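Local coordinates for extracellular ligand-binding receptor (PDB 5ERE), which probably serves as an extracytoplasmic receptor, binding 2-oxo-4-methylpentanoic acid in a leucine-binding-protein-type domain and cytosine in a sensor domain, at residues A[70-75]-A[136-141]; A[113-118]-A[140-145]; A[5-10]-A[65-70]; A[105-110]-A[301-306]. All blocks are in the same frame, centred on the assembly; numbering follows the deposited sequence.

Contact 1: residues A[70-75]-A[136-141]. With COI (2-oxo-4-methylpentanoic acid), chain B.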
loop_
_atom_site.group_PDB
_atom_site.type_symbol
_atom_site.label_atom_id
_atom_site.label_comp_id
_atom_site.label_asym_id
_atom_site.label_seq_id
_atom_site.Cartn_x
_atom_site.Cartn_y
_atom_site.Cartn_z
ATOM N N CYS A 70 3.774 13.123 20.771
ATOM C CA CYS A 70 3.367 11.762 20.493
ATOM C C CYS A 70 1.835 11.640 20.610
ATOM O O CYS A 70 1.265 12.237 21.498
ATOM C CB CYS A 70 4.033 10.789 21.462
ATOM S SG CYS A 70 3.282 9.140 21.294
ATOM N N SER A 71 1.247 10.863 19.696
ATOM C CA SER A 71 -0.151 10.357 19.668
ATOM C C SER A 71 -0.981 11.187 18.696
ATOM O O SER A 71 -0.789 12.392 18.563
ATOM C CB SER A 71 -0.828 10.328 21.049
ATOM O OG SER A 71 -1.316 11.597 21.411
ATOM N N SER A 72 -1.849 10.508 17.957
ATOM C CA SER A 72 -2.731 11.163 16.988
ATOM C C SER A 72 -3.600 12.239 17.633
ATOM O O SER A 72 -3.841 13.277 17.026
ATOM C CB SER A 72 -3.610 10.124 16.297
ATOM O OG SER A 72 -2.785 9.166 15.650
ATOM N N TRP A 73 -4.025 12.013 18.875
ATOM C CA TRP A 73 -4.889 12.985 19.546
ATOM C C TRP A 73 -4.126 14.187 20.060
ATOM O O TRP A 73 -4.560 15.328 19.860
ATOM C CB TRP A 73 -5.685 12.335 20.701
ATOM C CG TRP A 73 -4.927 11.425 21.629
ATOM C CD1 TRP A 73 -4.491 11.716 22.887
ATOM C CD2 TRP A 73 -4.558 10.062 21.384
ATOM N NE1 TRP A 73 -3.856 10.633 23.431
ATOM C CE2 TRP A 73 -3.887 9.603 22.524
ATOM C CE3 TRP A 73 -4.724 9.188 20.298
ATOM C CZ2 TRP A 73 -3.384 8.312 22.622
ATOM C CZ3 TRP A 73 -4.213 7.903 20.395
ATOM C CH2 TRP A 73 -3.550 7.487 21.544
ATOM N N ALA A 74 -2.986 13.967 20.711
ATOM C CA ALA A 74 -2.175 15.107 21.112
ATOM C C ALA A 74 -1.790 15.923 19.864
ATOM O O ALA A 74 -1.857 17.158 19.853
ATOM C CB ALA A 74 -0.950 14.673 21.854
ATOM N N SER A 75 -1.419 15.230 18.798
ATOM C CA SER A 75 -0.853 15.904 17.650
ATOM C C SER A 75 -1.939 16.688 16.899
ATOM O O SER A 75 -1.683 17.780 16.415
ATOM C CB SER A 75 -0.152 14.908 16.709
ATOM O OG SER A 75 1.086 14.425 17.257
ATOM N N ASN A 136 -10.323 6.915 20.819
ATOM C CA ASN A 136 -9.735 8.206 20.536
ATOM C C ASN A 136 -9.688 8.357 19.031
ATOM O O ASN A 136 -10.145 7.463 18.325
ATOM C CB ASN A 136 -8.340 8.324 21.166
ATOM C CG ASN A 136 -7.452 7.137 20.853
ATOM O OD1 ASN A 136 -7.330 6.720 19.703
ATOM N ND2 ASN A 136 -6.834 6.584 21.881
ATOM N N ASN A 137 -9.122 9.454 18.521
ATOM C CA ASN A 137 -9.217 9.694 17.088
ATOM C C ASN A 137 -8.419 8.661 16.243
ATOM O O ASN A 137 -8.686 8.504 15.056
ATOM C CB ASN A 137 -8.790 11.136 16.745
ATOM C CG ASN A 137 -7.278 11.393 16.970
ATOM O OD1 ASN A 137 -6.648 10.756 17.798
ATOM N ND2 ASN A 137 -6.725 12.361 16.256
ATOM N N LEU A 138 -7.486 7.918 16.834
ATOM C CA LEU A 138 -6.866 6.840 16.072
ATOM C C LEU A 138 -7.868 5.699 15.876
ATOM O O LEU A 138 -8.034 5.197 14.769
ATOM C CB LEU A 138 -5.588 6.307 16.755
ATOM C CG LEU A 138 -4.871 5.168 15.997
ATOM C CD1 LEU A 138 -4.144 5.659 14.743
ATOM C CD2 LEU A 138 -3.873 4.427 16.879
ATOM N N GLY A 139 -8.499 5.261 16.958
ATOM C CA GLY A 139 -9.509 4.216 16.869
ATOM C C GLY A 139 -10.615 4.611 15.909
ATOM O O GLY A 139 -10.978 3.867 14.997
ATOM N N SER A 140 -11.136 5.811 16.086
ATOM C CA SER A 140 -12.315 6.211 15.323
ATOM C C SER A 140 -11.943 6.358 13.844
ATOM O O SER A 140 -12.730 6.052 12.954
ATOM C CB SER A 140 -12.899 7.505 15.890
ATOM O OG SER A 140 -12.087 8.607 15.548
ATOM N N SER A 141 -10.719 6.786 13.569
ATOM C CA SER A 141 -10.300 6.915 12.182
ATOM C C SER A 141 -10.210 5.552 11.493
ATOM O O SER A 141 -10.644 5.397 10.354
ATOM C CB SER A 141 -8.956 7.658 12.105
ATOM O OG SER A 141 -8.635 7.917 10.765
HETATM C C1 COI B . -1.051 6.828 16.935
HETATM O O1 COI B . -1.831 7.717 17.368
HETATM O O2 COI B . -0.866 6.639 15.707
HETATM C C2 COI B . -0.282 6.022 17.926
HETATM O O3 COI B . 0.455 5.130 17.550
HETATM C C3 COI B . -0.462 6.418 19.372
HETATM C C4 COI B . 0.208 5.432 20.262
HETATM C C5 COI B . 0.526 6.141 21.561
HETATM C C6 COI B . -0.791 4.294 20.420
#
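The starts of two helices meet, with the CA atoms of Trp73 and Asn137 6.0 Å apart. Asn137 makes the polar link. Its ND2 donates to Ser72 O at 3.1 Å in a nearly straight bond (168°), from above the carbonyl plane. Its OD1 lies at the edge of the Trp73 indole, in the ring plane. Asn136, its CG between the backbone N and the carbonyl carbon (chi1 49°), lays its amide over one face of that ring, the two planes 23° apart. Its ND2 sits 3.3 Å from Trp73 CZ3, toward the rim. Ser71 OG lies over the opposite face. Both flanking residues are also N-caps: Ser71 OG accepts from Ala74 N, and Asn136 OD1 accepts weakly from Leu138 N and Gly139 N. Leu138 CB lies 4.2 Å from Trp73 CZ3, at the ring edge. Ser72 N, at the start of helix 72-84, donates to the ketoacid O1 at 2.9 Å. Leu138 CD1 lies 3.6 Å from the ketoacid O2. Ala95 N and Arg210 NH2 also bond the ligand. A ligand held at helix starts, where two lobes probably face each other, is consistent with the binding cleft of the leucine-binding protein family.

Contact 2: residues A[113-118]-A[140-145]. With EDO (1,2-ethanediol), chain G.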
loop_
_atom_site.group_PDB
_atom_site.type_symbol
_atom_site.label_atom_id
_atom_site.label_comp_id
_atom_site.label_asym_id
_atom_site.label_seq_id
_atom_site.Cartn_x
_atom_site.Cartn_y
_atom_site.Cartn_z
ATOM N N GLN A 113 -4.787 5.979 6.321
ATOM C CA GLN A 113 -5.245 5.674 4.969
ATOM C C GLN A 113 -4.309 4.724 4.255
ATOM O O GLN A 113 -4.744 3.730 3.659
ATOM C CB GLN A 113 -5.381 6.935 4.112
ATOM C CG GLN A 113 -6.061 6.613 2.771
ATOM C CD GLN A 113 -6.348 7.829 1.919
ATOM O OE1 GLN A 113 -6.638 8.907 2.431
ATOM N NE2 GLN A 113 -6.275 7.658 0.605
ATOM N N GLN A 114 -3.012 5.019 4.336
ATOM C CA GLN A 114 -2.039 4.197 3.644
ATOM C C GLN A 114 -2.004 2.818 4.269
ATOM O O GLN A 114 -2.018 1.843 3.557
ATOM C CB GLN A 114 -0.628 4.825 3.681
ATOM N N GLU A 115 -1.940 2.758 5.596
ATOM C CA GLU A 115 -1.794 1.494 6.293
ATOM C C GLU A 115 -3.064 0.648 6.096
ATOM O O GLU A 115 -2.993 -0.576 5.926
ATOM C CB GLU A 115 -1.513 1.702 7.800
ATOM C CG GLU A 115 -1.275 0.374 8.531
ATOM C CD GLU A 115 -0.928 0.516 10.003
ATOM O OE1 GLU A 115 -1.017 1.633 10.544
ATOM O OE2 GLU A 115 -0.556 -0.507 10.628
ATOM N N GLN A 116 -4.216 1.319 6.086
ATOM C CA GLN A 116 -5.522 0.651 5.852
ATOM C C GLN A 116 -5.622 -0.010 4.459
ATOM O O GLN A 116 -6.086 -1.155 4.332
ATOM C CB GLN A 116 -6.658 1.667 6.027
ATOM C CG GLN A 116 -8.022 1.016 6.173
ATOM C CD GLN A 116 -8.611 0.591 4.843
ATOM O OE1 GLN A 116 -8.516 1.316 3.840
ATOM N NE2 GLN A 116 -9.202 -0.610 4.818
ATOM N N GLU A 117 -5.135 0.695 3.433
ATOM C CA GLU A 117 -5.054 0.161 2.063
ATOM C C GLU A 117 -4.261 -1.148 2.003
ATOM O O GLU A 117 -4.601 -2.066 1.255
ATOM C CB GLU A 117 -4.393 1.171 1.126
ATOM C CG GLU A 117 -5.347 1.952 0.236
ATOM C CD GLU A 117 -4.798 3.315 -0.159
ATOM O OE1 GLU A 117 -3.612 3.418 -0.606
ATOM O OE2 GLU A 117 -5.568 4.289 0.005
ATOM N N GLN A 118 -3.192 -1.230 2.783
ATOM C CA GLN A 118 -2.387 -2.442 2.788
ATOM C C GLN A 118 -3.090 -3.564 3.580
ATOM O O GLN A 118 -3.154 -4.705 3.121
ATOM C CB GLN A 118 -1.004 -2.151 3.357
ATOM C CG GLN A 118 -0.226 -1.132 2.465
ATOM C CD GLN A 118 1.235 -0.985 2.841
ATOM O OE1 GLN A 118 1.671 0.075 3.341
ATOM N NE2 GLN A 118 2.008 -2.044 2.593
ATOM N N SER A 140 -11.136 5.811 16.086
ATOM C CA SER A 140 -12.315 6.211 15.323
ATOM C C SER A 140 -11.943 6.358 13.844
ATOM O O SER A 140 -12.730 6.052 12.954
ATOM C CB SER A 140 -12.899 7.505 15.890
ATOM O OG SER A 140 -12.087 8.607 15.548
ATOM N N SER A 141 -10.719 6.786 13.569
ATOM C CA SER A 141 -10.300 6.915 12.182
ATOM C C SER A 141 -10.210 5.552 11.493
ATOM O O SER A 141 -10.644 5.397 10.354
ATOM C CB SER A 141 -8.956 7.658 12.105
ATOM O OG SER A 141 -8.635 7.917 10.765
ATOM N N TRP A 142 -9.643 4.568 12.187
ATOM C CA TRP A 142 -9.578 3.206 11.682
ATOM C C TRP A 142 -10.963 2.593 11.492
ATOM O O TRP A 142 -11.171 1.834 10.553
ATOM C CB TRP A 142 -8.773 2.319 12.632
ATOM C CG TRP A 142 -7.313 2.258 12.294
ATOM C CD1 TRP A 142 -6.292 2.929 12.912
ATOM C CD2 TRP A 142 -6.716 1.486 11.256
ATOM N NE1 TRP A 142 -5.088 2.607 12.320
ATOM C CE2 TRP A 142 -5.322 1.719 11.303
ATOM C CE3 TRP A 142 -7.224 0.602 10.293
ATOM C CZ2 TRP A 142 -4.438 1.120 10.415
ATOM C CZ3 TRP A 142 -6.348 -0.001 9.427
ATOM C CH2 TRP A 142 -4.966 0.268 9.485
ATOM N N ILE A 143 -11.891 2.891 12.400
ATOM C CA ILE A 143 -13.260 2.371 12.282
ATOM C C ILE A 143 -13.895 2.936 11.018
ATOM O O ILE A 143 -14.405 2.183 10.191
ATOM C CB ILE A 143 -14.140 2.710 13.527
ATOM C CG1 ILE A 143 -13.894 1.679 14.620
ATOM C CG2 ILE A 143 -15.655 2.668 13.198
ATOM C CD1 ILE A 143 -14.330 2.100 15.994
ATOM N N ARG A 144 -13.821 4.251 10.860
ATOM C CA ARG A 144 -14.466 4.922 9.747
ATOM C C ARG A 144 -13.869 4.453 8.427
ATOM O O ARG A 144 -14.558 4.419 7.415
ATOM C CB ARG A 144 -14.344 6.442 9.892
HETATM N N MSE A 145 -12.595 4.072 8.439
HETATM C CA MSE A 145 -11.912 3.627 7.220
HETATM C C MSE A 145 -12.327 2.235 6.848
HETATM O O MSE A 145 -12.573 1.930 5.680
HETATM C CB MSE A 145 -10.407 3.623 7.398
HETATM C CG MSE A 145 -9.800 4.971 7.521
HETATM SE SE MSE A 145 -9.297 5.751 5.810
HETATM C CE MSE A 145 -8.461 7.330 6.595
HETATM C C1 EDO G . -4.498 9.983 7.145
HETATM O O1 EDO G . -5.059 8.665 7.067
HETATM C C2 EDO G . -4.764 10.490 8.547
HETATM O O2 EDO G . -3.591 11.118 9.073
#
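Glu115, which lies against the rim of Trp142, has its OE2 gripped by two groups, Thr230 OG1 and Arg210 N. These bonds lie beyond the two helices and help fix the carboxylate. The chain of Glu115 is extended, with CG anti to the backbone N (chi1 -177°), which sets CG at the edge of the indole, in its plane. CG is 3.8 Å from Trp142 CZ2, and OE1 is 3.5 Å from the same carbon. Carboxylate and ring planes stand 79° apart. Gln116 meets the next part of the six-membered ring. Its backbone N is 3.6 Å from Trp142 CH2, and its CG is 3.8 Å from CZ3. An alanine in place of Trp142 would probably open a gap between the helices and leave Glu115 and Gln116 without the ring they pack on. Gln116 CG also touches CB of Met145, a selenomethionine, at 3.7 Å. The methyl end of that residue reaches the start of the other segment, with CE 4.0 Å from Gln113 CB. Gln113 N donates to O1 of a 1,2-ethanediol at 2.8 Å, and Met145 CE lies near the same oxygen. The diol is probably from the crystallisation liquor, and this end of the contact is the more exposed one. The axes of the two short segments pass 10.5 Å apart at a crossing angle of -46°. The contact is side-chain packing between helices 112-123 and 137-149, which flank strand 129-134 in sequence, as in the alpha/beta lobe of a periplasmic binding protein.

Contact 3: residues A[5-10]-A[65-70]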
loop_
_atom_site.group_PDB
_atom_site.type_symbol
_atom_site.label_atom_id
_atom_site.label_comp_id
_atom_site.label_asym_id
_atom_site.label_seq_id
_atom_site.Cartn_x
_atom_site.Cartn_y
_atom_site.Cartn_z
ATOM N N GLY A 5 10.847 20.993 22.931
ATOM C CA GLY A 5 9.868 20.397 23.828
ATOM C C GLY A 5 9.224 19.121 23.266
ATOM O O GLY A 5 8.832 19.072 22.106
ATOM N N VAL A 6 9.141 18.085 24.093
ATOM C CA VAL A 6 8.724 16.757 23.656
ATOM C C VAL A 6 7.615 16.227 24.587
ATOM O O VAL A 6 7.878 15.909 25.745
ATOM C CB VAL A 6 9.867 15.763 23.666
ATOM C CG1 VAL A 6 9.363 14.398 23.195
ATOM C CG2 VAL A 6 11.104 16.276 22.808
ATOM N N ILE A 7 6.395 16.171 24.063
ATOM C CA ILE A 7 5.197 15.841 24.835
ATOM C C ILE A 7 4.789 14.408 24.561
ATOM O O ILE A 7 4.385 14.074 23.461
ATOM C CB ILE A 7 4.038 16.778 24.496
ATOM C CG1 ILE A 7 4.543 18.211 24.580
ATOM C CG2 ILE A 7 2.870 16.527 25.452
ATOM C CD1 ILE A 7 3.543 19.319 24.166
ATOM N N LEU A 8 4.938 13.577 25.580
ATOM C CA LEU A 8 4.728 12.128 25.470
ATOM C C LEU A 8 3.707 11.648 26.509
ATOM O O LEU A 8 3.589 12.224 27.589
ATOM C CB LEU A 8 6.026 11.383 25.695
ATOM C CG LEU A 8 7.263 11.852 24.893
ATOM C CD1 LEU A 8 8.465 11.027 25.351
ATOM C CD2 LEU A 8 6.989 11.712 23.389
ATOM N N PRO A 9 3.001 10.559 26.197
ATOM C CA PRO A 9 1.850 10.216 27.035
ATOM C C PRO A 9 2.255 9.353 28.231
ATOM O O PRO A 9 1.835 8.200 28.315
ATOM C CB PRO A 9 0.945 9.463 26.059
ATOM C CG PRO A 9 1.941 8.810 25.082
ATOM C CD PRO A 9 3.031 9.784 24.945
ATOM N N PHE A 10 3.062 9.910 29.136
ATOM C CA PHE A 10 3.602 9.147 30.247
ATOM C C PHE A 10 2.465 8.618 31.193
ATOM O O PHE A 10 2.490 7.478 31.615
ATOM C CB PHE A 10 4.561 9.986 31.068
ATOM C CG PHE A 10 5.866 10.300 30.367
ATOM C CD1 PHE A 10 6.752 9.283 30.018
ATOM C CD2 PHE A 10 6.191 11.598 30.066
ATOM C CE1 PHE A 10 7.950 9.559 29.374
ATOM C CE2 PHE A 10 7.416 11.893 29.432
ATOM C CZ PHE A 10 8.280 10.878 29.083
ATOM N N ALA A 65 12.646 26.076 20.004
ATOM C CA ALA A 65 12.857 25.842 18.575
ATOM C C ALA A 65 11.764 24.976 17.926
ATOM O O ALA A 65 11.470 25.122 16.731
ATOM C CB ALA A 65 14.208 25.194 18.371
ATOM N N ALA A 66 11.191 24.056 18.710
ATOM C CA ALA A 66 10.183 23.125 18.218
ATOM C C ALA A 66 9.443 22.409 19.334
ATOM O O ALA A 66 9.907 22.333 20.472
ATOM C CB ALA A 66 10.788 22.083 17.333
ATOM N N VAL A 67 8.311 21.841 18.953
ATOM C CA VAL A 67 7.506 20.988 19.832
ATOM C C VAL A 67 7.242 19.704 19.113
ATOM O O VAL A 67 6.765 19.712 17.992
ATOM C CB VAL A 67 6.160 21.647 20.218
ATOM C CG1 VAL A 67 5.332 20.703 21.130
ATOM C CG2 VAL A 67 6.426 22.886 20.945
ATOM N N VAL A 68 7.582 18.598 19.768
ATOM C CA VAL A 68 7.294 17.277 19.278
ATOM C C VAL A 68 6.169 16.705 20.149
ATOM O O VAL A 68 6.220 16.829 21.370
ATOM C CB VAL A 68 8.552 16.390 19.346
ATOM C CG1 VAL A 68 8.289 15.039 18.764
ATOM C CG2 VAL A 68 9.698 17.106 18.556
ATOM N N SER A 69 5.163 16.121 19.526
ATOM C CA SER A 69 4.111 15.449 20.280
ATOM C C SER A 69 3.911 14.037 19.812
ATOM O O SER A 69 3.867 13.784 18.621
ATOM C CB SER A 69 2.800 16.226 20.163
ATOM O OG SER A 69 2.367 16.268 18.822
ATOM N N CYS A 70 3.774 13.123 20.771
ATOM C CA CYS A 70 3.367 11.762 20.493
ATOM C C CYS A 70 1.835 11.640 20.610
ATOM O O CYS A 70 1.265 12.237 21.498
ATOM C CB CYS A 70 4.033 10.789 21.462
ATOM S SG CYS A 70 3.282 9.140 21.294
#
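Strands 5-8 and 65-70 run side by side in parallel, and their tight part is the backbone ladder that pairs Gly5, Val6 and Ile7 with Val67, Val68 and Ser69. Gly5 O accepts from Val68 N at 2.7 Å, and Ile7 N donates to Val68 O at 2.8 Å. Cys70 N then donates to Ile7 O at 2.9 Å. These three bonds are nearly straight. CA-H...O contacts add to them: Val67 CA also approaches Gly5 O. The side chains divide between two faces. On one, Ile7 CD1 touches Val67 CG1 at 3.8 Å, and both residues pack on Phe54 of helix 47-60. On the other, Val6 and Val68 meet less closely, CG2 of Val6 lying 4.3 Å from CB of Val68. At the C-terminal end Cys70 CB meets Leu8 CD2 at 3.6 Å. Cys70 SG is anti to its backbone N (chi1 170°), and it lies 3.7 Å from Pro9 CD, where an inverse gamma turn ends the strand. The other end is looser. The bond from Gly5 N to Ala66 O is more bent (151°), and Ala65 is partly open to solvent. Ser69 turns its hydroxyl to Ser75 and His89 rather than to the partner strand. Strand 3-8 also bonds strand 37-42 on its other side. Strand 64-70 pairs in parallel with strand 88-92 on its other side, and Val68 touches Val90 and Ile92. The order 37-42, 3-8, 64-70, 88-92, 106-107 is that of the parallel sheet, order 2-1-3-4-5, in one lobe of a type I periplasmic binding protein.

Contact 4: residues A[105-110]-A[301-306]. With EDO (1,2-ethanediol), chain G.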
loop_
_atom_site.group_PDB
_atom_site.type_symbol
_atom_site.label_atom_id
_atom_site.label_comp_id
_atom_site.label_asym_id
_atom_site.label_seq_id
_atom_site.Cartn_x
_atom_site.Cartn_y
_atom_site.Cartn_z
ATOM N N THR A 105 3.394 21.433 10.771
ATOM C CA THR A 105 3.518 20.089 11.309
ATOM C C THR A 105 4.138 19.126 10.318
ATOM O O THR A 105 3.568 18.800 9.286
ATOM C CB THR A 105 2.159 19.486 11.769
ATOM O OG1 THR A 105 1.578 20.330 12.769
ATOM C CG2 THR A 105 2.401 18.091 12.361
ATOM N N ILE A 106 5.317 18.648 10.666
ATOM C CA ILE A 106 5.912 17.572 9.941
ATOM C C ILE A 106 5.498 16.301 10.671
ATOM O O ILE A 106 5.473 16.284 11.881
ATOM C CB ILE A 106 7.447 17.703 9.903
ATOM C CG1 ILE A 106 7.859 18.856 8.974
ATOM C CG2 ILE A 106 8.124 16.373 9.495
ATOM C CD1 ILE A 106 7.665 18.581 7.484
ATOM N N ARG A 107 5.193 15.259 9.923
ATOM C CA ARG A 107 4.779 13.995 10.525
ATOM C C ARG A 107 5.639 12.812 10.075
ATOM O O ARG A 107 5.750 12.528 8.884
ATOM C CB ARG A 107 3.329 13.708 10.195
ATOM C CG ARG A 107 2.972 12.296 10.607
ATOM C CD ARG A 107 1.495 12.056 10.592
ATOM N NE ARG A 107 0.893 12.142 9.268
ATOM C CZ ARG A 107 -0.259 11.569 8.940
ATOM N NH1 ARG A 107 -0.919 10.825 9.841
ATOM N NH2 ARG A 107 -0.739 11.714 7.703
ATOM N N LEU A 108 6.200 12.098 11.041
ATOM C CA LEU A 108 7.035 10.947 10.750
ATOM C C LEU A 108 6.255 9.632 10.665
ATOM O O LEU A 108 6.803 8.635 10.226
ATOM C CB LEU A 108 8.122 10.804 11.818
ATOM C CG LEU A 108 9.438 11.517 11.507
ATOM C CD1 LEU A 108 9.270 12.935 11.784
ATOM C CD2 LEU A 108 10.586 10.946 12.382
ATOM N N THR A 109 4.982 9.648 11.045
ATOM C CA THR A 109 4.164 8.413 11.075
ATOM C C THR A 109 3.347 8.290 9.799
ATOM O O THR A 109 2.647 9.228 9.411
ATOM C CB THR A 109 3.217 8.420 12.293
ATOM O OG1 THR A 109 3.937 8.811 13.471
ATOM C CG2 THR A 109 2.489 7.083 12.496
ATOM N N VAL A 110 3.429 7.138 9.151
ATOM C CA VAL A 110 2.579 6.837 8.015
ATOM C C VAL A 110 1.114 6.837 8.457
ATOM O O VAL A 110 0.762 6.298 9.505
ATOM C CB VAL A 110 2.948 5.493 7.359
ATOM C CG1 VAL A 110 1.873 5.035 6.370
ATOM C CG2 VAL A 110 4.282 5.610 6.612
ATOM N N ASP A 301 3.394 18.098 1.565
ATOM C CA ASP A 301 2.537 18.519 2.676
ATOM C C ASP A 301 3.148 18.118 4.020
ATOM O O ASP A 301 2.545 18.319 5.081
ATOM C CB ASP A 301 1.093 17.957 2.511
ATOM C CG ASP A 301 1.007 16.426 2.601
ATOM O OD1 ASP A 301 2.043 15.742 2.739
ATOM O OD2 ASP A 301 -0.122 15.891 2.522
ATOM N N GLY A 302 4.349 17.536 3.997
ATOM C CA GLY A 302 5.044 17.243 5.244
ATOM C C GLY A 302 4.799 15.872 5.868
ATOM O O GLY A 302 5.082 15.672 7.041
ATOM N N ASP A 303 4.329 14.918 5.075
ATOM C CA ASP A 303 3.977 13.586 5.573
ATOM C C ASP A 303 5.019 12.602 5.119
ATOM O O ASP A 303 5.261 12.519 3.917
ATOM C CB ASP A 303 2.622 13.115 5.022
ATOM C CG ASP A 303 1.435 13.547 5.860
ATOM O OD1 ASP A 303 1.595 13.956 7.023
ATOM O OD2 ASP A 303 0.315 13.449 5.327
ATOM N N ALA A 304 5.598 11.843 6.051
ATOM C CA ALA A 304 6.523 10.764 5.711
ATOM C C ALA A 304 5.821 9.614 4.993
ATOM O O ALA A 304 4.643 9.351 5.209
ATOM C CB ALA A 304 7.212 10.238 6.971
ATOM N N SER A 305 6.582 8.892 4.183
ATOM C CA SER A 305 6.109 7.650 3.586
ATOM C C SER A 305 7.265 6.644 3.578
ATOM O O SER A 305 8.408 6.989 3.276
ATOM C CB SER A 305 5.579 7.923 2.168
ATOM O OG SER A 305 5.510 6.751 1.410
ATOM N N TYR A 306 6.951 5.400 3.923
ATOM C CA TYR A 306 7.915 4.313 3.845
ATOM C C TYR A 306 7.132 2.991 3.824
ATOM O O TYR A 306 5.979 2.937 4.278
ATOM C CB TYR A 306 8.898 4.343 5.004
ATOM C CG TYR A 306 8.359 4.738 6.357
ATOM C CD1 TYR A 306 8.377 6.059 6.776
ATOM C CD2 TYR A 306 7.883 3.776 7.249
ATOM C CE1 TYR A 306 7.943 6.431 8.012
ATOM C CE2 TYR A 306 7.418 4.146 8.512
ATOM C CZ TYR A 306 7.434 5.480 8.875
ATOM O OH TYR A 306 7.035 5.924 10.114
HETATM C C1 EDO G . -4.498 9.983 7.145
HETATM O O1 EDO G . -5.059 8.665 7.067
HETATM C C2 EDO G . -4.764 10.490 8.547
HETATM O O2 EDO G . -3.591 11.118 9.073
HETATM O O HOH W 1 2.499 10.637 7.097
#
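Segments 105-110 and 301-306 run close together where the chain probably passes from one lobe to the other, consistent with the hinge of a type I periplasmic binding protein. Their backbones share a single bridge, Arg107 with Asp303. Arg107 N donates to Gly302 O at 2.9 Å, and Ala304 N returns a bond of 2.9 Å to Arg107 O. The same two residues form a salt bridge, Arg107 with Asp303. The Arg107 chain bends at chi3 (65°), which places NE 3.0 Å from Asp303 OD1, and NH2 reaches OD2 at 3.1 Å. The guanidinium meets the carboxylate side-on, but both oxygens are approached from above the carboxylate plane, the two planes being 52° apart. Arg99 makes a second salt bridge to OD1. An alanine in place of Arg107 would probably leave Asp303 with Arg99 alone of these two positive partners and leave its carboxylate less firmly held. Further along, Tyr306 OH donates to Leu108 O at 2.7 Å, in the carbonyl plane and at the ring edge. Val110 CG2 sits over the centre of the Tyr306 ring at 3.8 Å, a CH-pi contact. Val110 N and Tyr306 N are buried and have no polar partner in the model. One water bridges the segments, donating to Thr109 O at 2.7 Å and to Ala304 O. Gly302 adopts backbone angles that call for glycine. On one side strand 106-107 bonds strand 88-92. Ala304 packs on strand 296-298, and Leu108 and Tyr306 rest on helix 254-271.

Overall arrangement
All four contacts lie in the periplasmic binding protein region. The touching residues of contact 3 are all buried sheet core, held by backbone bonds and aliphatic packing. Contact 4 reaches the same sheet at its edge strand, but adds charge, a water and a tyrosine; it is mostly buried, with Asp301 exposed. Contact 1, also buried, follows directly from contact 3, since strand 64-70 runs into helix 72-84; they share Cys70. Contacts 1 and 2 both use helix 137-149. Contact 1 mixes a polar link with indole packing and faces the ligand, whereas contact 2 is mainly side-chain packing with one exposed end. Strand 106-107 leads into helix 112-123, and contacts 2 and 4 touch one diol.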